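Local coordinates for protein neuraminidase (Influenza A virus, PDB 4K3Y) that forms the tetrameric beta-propeller head of a neuraminidase-like surface protein of a bat influenza A virus, its enzymatic role here being uncertain, at residues Leu9-Asn14 with Gln323-Ser328. Residues are numbered along the deposited sequence; the frame is centred on the assembly and turned at random.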
ATOM      1  N   LEU C   9       5.670  10.722 -22.099  1.00 87.77           N
ATOM      2  CA  LEU C   9       7.053  10.374 -21.799  1.00 80.45           C
ATOM      3  C   LEU C   9       7.971  10.660 -22.987  1.00 87.76           C
ATOM      4  O   LEU C   9       7.714  10.228 -24.125  1.00 84.68           O
ATOM      5  CB  LEU C   9       7.162   8.901 -21.384  1.00 77.36           C
ATOM      6  CG  LEU C   9       8.515   8.431 -20.822  1.00 70.74           C
ATOM      7  CD1 LEU C   9       8.314   7.532 -19.623  1.00 63.55           C
ATOM      8  CD2 LEU C   9       9.353   7.717 -21.879  1.00 58.99           C
ATOM      9  N   VAL C  10       9.044  11.396 -22.709  1.00 89.59           N
ATOM     10  CA  VAL C  10      10.019  11.739 -23.733  1.00 91.37           C
ATOM     11  C   VAL C  10      11.449  11.494 -23.240  1.00 84.55           C
ATOM     12  O   VAL C  10      11.862  11.975 -22.179  1.00 70.38           O
ATOM     13  CB  VAL C  10       9.818  13.185 -24.253  1.00 82.42           C
ATOM     14  CG1 VAL C  10       9.588  14.137 -23.094  1.00 90.37           C
ATOM     15  CG2 VAL C  10      11.000  13.621 -25.108  1.00 79.19           C
ATOM     16  N   LEU C  11      12.184  10.714 -24.025  1.00 80.59           N
ATOM     17  CA  LEU C  11      13.527  10.291 -23.670  1.00 81.91           C
ATOM     18  C   LEU C  11      14.561  11.277 -24.200  1.00 85.63           C
ATOM     19  O   LEU C  11      14.321  11.960 -25.204  1.00 92.51           O
ATOM     20  CB  LEU C  11      13.808   8.906 -24.264  1.00 78.48           C
ATOM     21  CG  LEU C  11      12.850   7.757 -23.940  1.00 75.28           C
ATOM     22  CD1 LEU C  11      13.159   6.551 -24.814  1.00 64.36           C
ATOM     23  CD2 LEU C  11      12.925   7.378 -22.467  1.00 78.35           C
ATOM     24  N   GLY C  12      15.710  11.336 -23.527  1.00 77.57           N
ATOM     25  CA  GLY C  12      16.836  12.125 -23.995  1.00 77.42           C
ATOM     26  C   GLY C  12      17.300  11.672 -25.368  1.00 75.02           C
ATOM     27  O   GLY C  12      17.353  10.476 -25.663  1.00 72.86           O
ATOM     28  N   GLU C  13      17.627  12.633 -26.222  1.00 84.08           N
ATOM     29  CA  GLU C  13      18.141  12.302 -27.537  1.00 79.34           C
ATOM     30  C   GLU C  13      19.588  11.860 -27.416  1.00 77.10           C
ATOM     31  O   GLU C  13      20.088  11.083 -28.243  1.00 84.17           O
ATOM     32  CB  GLU C  13      18.010  13.494 -28.488  1.00 73.52           C
ATOM     33  CG  GLU C  13      16.569  13.841 -28.817  1.00 80.19           C
ATOM     34  CD  GLU C  13      15.869  12.752 -29.610  1.00 91.42           C
ATOM     35  OE1 GLU C  13      16.553  12.048 -30.396  1.00 91.50           O
ATOM     36  OE2 GLU C  13      14.634  12.604 -29.445  1.00 92.04           O
ATOM     37  N   ASN C  14      20.256  12.339 -26.372  1.00 68.96           N
ATOM     38  CA  ASN C  14      21.653  11.982 -26.172  1.00 78.16           C
ATOM     39  C   ASN C  14      21.943  11.134 -24.931  1.00 73.51           C
ATOM     40  O   ASN C  14      21.611  11.505 -23.794  1.00 73.95           O
ATOM     41  CB  ASN C  14      22.548  13.222 -26.245  1.00 91.03           C
ATOM     42  CG  ASN C  14      23.013  13.508 -27.659  1.00102.83           C
ATOM     43  OD1 ASN C  14      23.196  12.589 -28.469  1.00102.99           O
ATOM     44  ND2 ASN C  14      23.201  14.782 -27.970  1.00 98.50           N
ATOM     45  N   GLN C 323      15.762   1.936 -20.241  1.00 55.61           N
ATOM     46  CA  GLN C 323      16.084   3.351 -19.987  1.00 50.71           C
ATOM     47  C   GLN C 323      15.156   4.000 -18.948  1.00 57.92           C
ATOM     48  O   GLN C 323      13.950   4.129 -19.180  1.00 62.74           O
ATOM     49  CB  GLN C 323      16.026   4.146 -21.289  1.00 42.14           C
ATOM     50  CG  GLN C 323      17.156   3.822 -22.251  1.00 49.51           C
ATOM     51  CD  GLN C 323      16.886   4.321 -23.675  1.00 65.64           C
ATOM     52  OE1 GLN C 323      15.801   4.095 -24.243  1.00 67.41           O
ATOM     53  NE2 GLN C 323      17.878   5.000 -24.260  1.00 55.96           N
ATOM     54  N   PRO C 324      15.716   4.410 -17.795  1.00 69.70           N
ATOM     55  CA  PRO C 324      14.941   5.128 -16.770  1.00 60.86           C
ATOM     56  C   PRO C 324      14.576   6.517 -17.287  1.00 63.19           C
ATOM     57  O   PRO C 324      15.423   7.119 -17.956  1.00 67.03           O
ATOM     58  CB  PRO C 324      15.932   5.257 -15.602  1.00 54.05           C
ATOM     59  CG  PRO C 324      17.028   4.292 -15.888  1.00 70.97           C
ATOM     60  CD  PRO C 324      17.115   4.207 -17.382  1.00 75.38           C
ATOM     61  N   ALA C 325      13.370   7.017 -17.008  1.00 72.39           N
ATOM     62  CA  ALA C 325      13.023   8.365 -17.464  1.00 77.10           C
ATOM     63  C   ALA C 325      12.157   9.162 -16.495  1.00 81.10           C
ATOM     64  O   ALA C 325      11.192   9.828 -16.903  1.00 86.72           O
ATOM     65  CB  ALA C 325      12.389   8.330 -18.858  1.00 80.03           C
ATOM     66  N   TYR C 326      12.494   9.078 -15.213  1.00 81.16           N
ATOM     67  CA  TYR C 326      12.001  10.041 -14.228  1.00 89.80           C
ATOM     68  C   TYR C 326      13.187  10.924 -13.839  1.00 92.80           C
ATOM     69  O   TYR C 326      13.401  11.293 -12.677  1.00 73.78           O
ATOM     70  CB  TYR C 326      11.335   9.359 -13.037  1.00 78.72           C
ATOM     71  CG  TYR C 326      12.098   8.194 -12.437  1.00 89.64           C
ATOM     72  CD1 TYR C 326      12.056   6.924 -13.012  1.00 85.50           C
ATOM     73  CD2 TYR C 326      12.838   8.361 -11.274  1.00 88.46           C
ATOM     74  CE1 TYR C 326      12.746   5.862 -12.448  1.00 76.91           C
ATOM     75  CE2 TYR C 326      13.523   7.313 -10.706  1.00 86.60           C
ATOM     76  CZ  TYR C 326      13.477   6.065 -11.291  1.00 87.18           C
ATOM     77  OH  TYR C 326      14.171   5.028 -10.706  1.00 84.94           O
ATOM     78  N   GLU C 327      13.953  11.246 -14.875  1.00105.30           N
ATOM     79  CA  GLU C 327      15.108  12.110 -14.792  1.00110.77           C
ATOM     80  C   GLU C 327      14.672  13.565 -14.883  1.00114.43           C
ATOM     81  O   GLU C 327      13.558  13.878 -15.311  1.00117.48           O
ATOM     82  CB  GLU C 327      16.080  11.786 -15.942  1.00116.93           C
ATOM     83  CG  GLU C 327      15.430  11.142 -17.205  1.00139.63           C
ATOM     84  CD  GLU C 327      15.630  11.952 -18.491  1.00135.37           C
ATOM     85  OE1 GLU C 327      15.820  13.185 -18.410  1.00132.54           O
ATOM     86  OE2 GLU C 327      15.587  11.356 -19.592  1.00127.86           O
ATOM     87  N   SER C 328      15.550  14.443 -14.426  1.00108.44           N
ATOM     88  CA  SER C 328      15.532  15.824 -14.841  1.00112.14           C
ATOM     89  C   SER C 328      16.980  16.028 -15.248  1.00119.27           C
ATOM     90  O   SER C 328      17.591  17.067 -14.962  1.00130.19           O
ATOM     91  CB  SER C 328      15.121  16.746 -13.700  1.00109.64           C
ATOM     92  OG  SER C 328      14.178  17.707 -14.142  1.00108.64           O
TER
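Leu11 and Leu9 bring their methyl ends to the single methyl of Ala325, and Leu11 and Ala325 bury the most surface in the contact. CD2 of Leu11 lies 3.8 Å from CB of Ala325, while CD1 of Leu9 approaches the same CB at 4.2 Å. In Leu11, chi1 of -55° sets CG beside the backbone N. The other methyl, CD1, meets the amide oxygen of Gln323, with 3.7 Å from CD1 to OE1, and the two side chains cross at about a right angle. That amide is engaged elsewhere: NE2 of Gln323 donates to the carbonyl O of Tyr201.

Polar atoms come near one another at one point, where OE2 of Glu327 stands 3.9 Å from the backbone N of Gly12, too long for a hydrogen bond. The N-H of Gly12 goes instead to OE1 of Gln332, further along the same loop as 323-328, whose NE2 holds the carbonyl O of Pro324.

Segments 9-14 and 323-328 thus meet by van der Waals packing without a direct hydrogen bond; the hydrogen bonds between N-terminal arm and propeller loop lie a few residues on, at Gln332, and the methyl packing sits beside a covalent tie, the Cys16-Cys331 disulfide.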